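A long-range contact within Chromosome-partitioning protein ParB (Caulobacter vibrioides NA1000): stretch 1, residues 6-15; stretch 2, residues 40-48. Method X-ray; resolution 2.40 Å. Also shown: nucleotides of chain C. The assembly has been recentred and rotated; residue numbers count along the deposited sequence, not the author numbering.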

# COMPACT_ATOMS: atom_id res chain seq x y z
N GLU B 6 2.23 22.98 14.16
CA GLU B 6 2.84 22.51 12.88
C GLU B 6 2.91 20.98 12.88
O GLU B 6 2.55 20.38 11.85
CB GLU B 6 4.26 23.06 12.70
CG GLU B 6 4.31 24.56 12.49
CD GLU B 6 5.70 25.11 12.20
OE1 GLU B 6 5.83 26.35 12.06
OE2 GLU B 6 6.65 24.31 12.10
N ILE B 7 3.37 20.39 13.98
CA ILE B 7 3.64 18.92 14.10
C ILE B 7 2.32 18.16 13.92
O ILE B 7 2.30 17.21 13.11
CB ILE B 7 4.33 18.60 15.44
CG1 ILE B 7 5.79 19.07 15.42
CG2 ILE B 7 4.23 17.11 15.77
CD1 ILE B 7 6.50 18.97 16.75
N GLY B 8 1.27 18.56 14.64
CA GLY B 8 -0.07 17.93 14.57
C GLY B 8 -0.64 17.97 13.16
O GLY B 8 -1.22 16.95 12.73
N ILE B 9 -0.49 19.10 12.46
CA ILE B 9 -0.99 19.32 11.07
C ILE B 9 -0.26 18.35 10.13
O ILE B 9 -0.95 17.71 9.31
CB ILE B 9 -0.81 20.79 10.64
CG1 ILE B 9 -1.74 21.71 11.43
CG2 ILE B 9 -0.99 20.95 9.14
CD1 ILE B 9 -1.36 23.17 11.34
N ILE B 10 1.07 18.26 10.25
CA ILE B 10 1.93 17.36 9.42
C ILE B 10 1.52 15.90 9.69
O ILE B 10 1.31 15.16 8.72
CB ILE B 10 3.42 17.62 9.69
CG1 ILE B 10 3.85 19.01 9.20
CG2 ILE B 10 4.29 16.53 9.08
CD1 ILE B 10 5.11 19.54 9.84
N GLU B 11 1.41 15.54 10.97
CA GLU B 11 1.03 14.17 11.43
C GLU B 11 -0.29 13.74 10.78
O GLU B 11 -0.38 12.57 10.38
CB GLU B 11 0.90 14.14 12.95
CG GLU B 11 2.23 14.05 13.67
CD GLU B 11 2.14 14.10 15.19
OE1 GLU B 11 2.91 13.38 15.85
OE2 GLU B 11 1.29 14.84 15.71
N ASN B 12 -1.27 14.64 10.67
CA ASN B 12 -2.67 14.29 10.33
C ASN B 12 -2.90 14.30 8.81
O ASN B 12 -4.01 13.93 8.40
CB ASN B 12 -3.67 15.19 11.07
CG ASN B 12 -3.96 14.68 12.47
OD1 ASN B 12 -4.97 14.02 12.69
ND2 ASN B 12 -3.07 14.96 13.40
N VAL B 13 -1.90 14.67 8.01
CA VAL B 13 -2.00 14.64 6.52
C VAL B 13 -2.38 13.21 6.09
O VAL B 13 -3.35 13.07 5.32
CB VAL B 13 -0.69 15.10 5.85
CG1 VAL B 13 -0.68 14.80 4.35
CG2 VAL B 13 -0.43 16.58 6.10
N GLN B 14 -1.65 12.20 6.59
CA GLN B 14 -1.82 10.77 6.21
C GLN B 14 -3.04 10.16 6.92
O GLN B 14 -3.57 9.17 6.39
CB GLN B 14 -0.54 9.98 6.52
CG GLN B 14 -0.31 9.72 8.01
CD GLN B 14 1.10 9.26 8.30
OE1 GLN B 14 1.78 8.68 7.46
NE2 GLN B 14 1.55 9.52 9.52
N ARG B 15 -3.46 10.73 8.05
CA ARG B 15 -4.59 10.21 8.89
C ARG B 15 -5.93 10.73 8.34
O ARG B 15 -6.95 10.08 8.62
CB ARG B 15 -4.39 10.60 10.36
CG ARG B 15 -3.15 9.97 10.98
CD ARG B 15 -2.98 10.28 12.46
NE ARG B 15 -3.71 9.36 13.32
CZ ARG B 15 -4.91 9.59 13.87
NH1 ARG B 15 -5.54 10.74 13.67
NH2 ARG B 15 -5.47 8.66 14.63
N ASN B 40 12.76 16.04 7.57
CA ASN B 40 12.02 16.51 8.77
C ASN B 40 10.58 15.99 8.72
O ASN B 40 10.12 15.43 9.73
CB ASN B 40 12.07 18.03 8.92
CG ASN B 40 11.16 18.55 10.02
OD1 ASN B 40 9.95 18.69 9.81
ND2 ASN B 40 11.72 18.85 11.17
N ILE B 41 9.90 16.16 7.58
CA ILE B 41 8.51 15.67 7.35
C ILE B 41 8.48 14.16 7.61
O ILE B 41 7.63 13.72 8.40
CB ILE B 41 8.01 16.01 5.93
CG1 ILE B 41 7.93 17.52 5.69
CG2 ILE B 41 6.67 15.33 5.65
CD1 ILE B 41 7.03 18.26 6.65
N ALA B 42 9.39 13.42 6.97
CA ALA B 42 9.53 11.95 7.07
C ALA B 42 9.59 11.53 8.54
O ALA B 42 8.78 10.67 8.94
CB ALA B 42 10.76 11.50 6.32
N GLN B 43 10.48 12.14 9.33
CA GLN B 43 10.66 11.83 10.77
C GLN B 43 9.38 12.17 11.55
O GLN B 43 9.05 11.43 12.48
CB GLN B 43 11.87 12.57 11.35
CG GLN B 43 13.20 11.96 10.93
CD GLN B 43 14.39 12.57 11.65
OE1 GLN B 43 14.24 13.35 12.59
NE2 GLN B 43 15.58 12.21 11.20
N THR B 44 8.68 13.25 11.16
CA THR B 44 7.42 13.72 11.80
C THR B 44 6.30 12.69 11.60
O THR B 44 5.59 12.41 12.57
CB THR B 44 6.99 15.09 11.27
OG1 THR B 44 8.09 15.99 11.43
CG2 THR B 44 5.78 15.65 11.99
N ILE B 45 6.16 12.15 10.38
CA ILE B 45 5.03 11.26 9.99
C ILE B 45 5.43 9.78 10.15
O ILE B 45 4.59 8.93 9.85
CB ILE B 45 4.53 11.57 8.56
CG1 ILE B 45 5.48 11.04 7.48
CG2 ILE B 45 4.27 13.06 8.40
CD1 ILE B 45 4.95 11.18 6.07
N GLY B 46 6.66 9.50 10.60
CA GLY B 46 7.16 8.13 10.82
C GLY B 46 7.30 7.35 9.52
O GLY B 46 6.99 6.14 9.52
N LYS B 47 7.75 8.01 8.45
CA LYS B 47 7.98 7.40 7.11
C LYS B 47 9.42 7.70 6.67
O LYS B 47 10.14 8.38 7.42
CB LYS B 47 6.97 7.95 6.09
CG LYS B 47 5.55 7.43 6.25
CD LYS B 47 5.38 6.02 5.73
CE LYS B 47 4.34 5.23 6.50
NZ LYS B 47 2.99 5.83 6.38
N SER B 48 9.81 7.20 5.49
CA SER B 48 11.14 7.41 4.87
C SER B 48 11.15 8.74 4.10
O SER B 48 10.08 9.21 3.68
CB SER B 48 11.51 6.26 3.97
OG SER B 48 10.70 6.25 2.80
P DA C 14 8.49 3.84 4.58
OP1 DA C 14 8.59 3.78 6.06
OP2 DA C 14 8.36 5.16 3.91
O5' DA C 14 9.76 3.07 4.02
C5' DA C 14 10.01 1.72 4.45
C4' DA C 14 11.30 1.20 3.85
O4' DA C 14 11.15 1.07 2.42
C3' DA C 14 12.52 2.10 4.05
O3' DA C 14 13.64 1.22 4.18
C2' DA C 14 12.57 2.89 2.76
C1' DA C 14 12.11 1.86 1.75
N9 DA C 14 11.49 2.39 0.54
C8 DA C 14 10.62 3.46 0.42
N7 DA C 14 10.21 3.66 -0.81
C5 DA C 14 10.83 2.66 -1.54
C6 DA C 14 10.81 2.33 -2.91
N6 DA C 14 10.10 3.01 -3.82
N1 DA C 14 11.55 1.28 -3.32
C2 DA C 14 12.26 0.60 -2.40
N3 DA C 14 12.36 0.82 -1.09
C4 DA C 14 11.62 1.87 -0.72

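This is a steeply crossed helix-helix contact, built on a small apolar patch around Ile-10 and closed at one end by hydrogen bonds made by the amide of Gln-14. The helices of residues 6-11 and 40-45 cross at 79°, close to perpendicular. Their axes come no nearer than 9.4 Å. At such an angle two helices meet over a short length, and the buried surface is modest, 364 Å² with both sides summed. The backbones come nearest at Glu-11 and Ile-45, whose CA atoms lie 5.2 Å apart.

Ile-10 is the centre of the apolar patch. Its CA-to-CB bond points toward the other stretch, and the residue is buried. CG2 of Ile-10 lies 3.4 Å from CG2 of Thr-44 and 3.5 Å from CG2 of Ile-45. CD1 of Ile-10 reaches CD1 of Ile-41 at 3.9 Å. These are methyl-to-methyl contacts, held by close packing and the exclusion of water. The CA-to-CB bond of Ile-41 points sideways, but the end of its side chain comes nearer and so meets Ile-10.

Thr-44 is a polar residue that offers its methyl group to this contact. Its OG1 donates a hydrogen bond to O of Asn-40, one turn back in its own helix, at 2.7 Å. The hydroxyl is thus satisfied within the helix, while CG2 packs against stretch 1. CG2 of Thr-44 also lies 4.0 Å from O of Ile-7 and 4.2 Å from CG of Glu-11. Glu-11 therefore touches Thr-44 through the aliphatic part of its side chain.

Gln-14 adds the polar part. Its NE2 donates a hydrogen bond to O of Ile-45, at 3.1 Å and with a nearly straight angle of 164°. The amide thus ties stretch 1 to the backbone of stretch 2. OE1 of the same amide accepts a weak hydrogen bond from NZ of Lys-47, at 3.3 Å. One side-chain amide thus acts as both donor and acceptor across the contact.

Gly-46 leaves helical geometry with a positive phi of 66°, a value that favours glycine. The turn is braced by a backbone hydrogen bond from N of Lys-47 to O of Ala-42, at 2.9 Å. Beyond it, Ser-48 leaves the contact and binds DNA. Its N and OG both donate hydrogen bonds to phosphate oxygen OP2 of DA14, at 3.0 Å and 2.8 Å. The chain thus passes from the packed helix to the DNA backbone within a few residues.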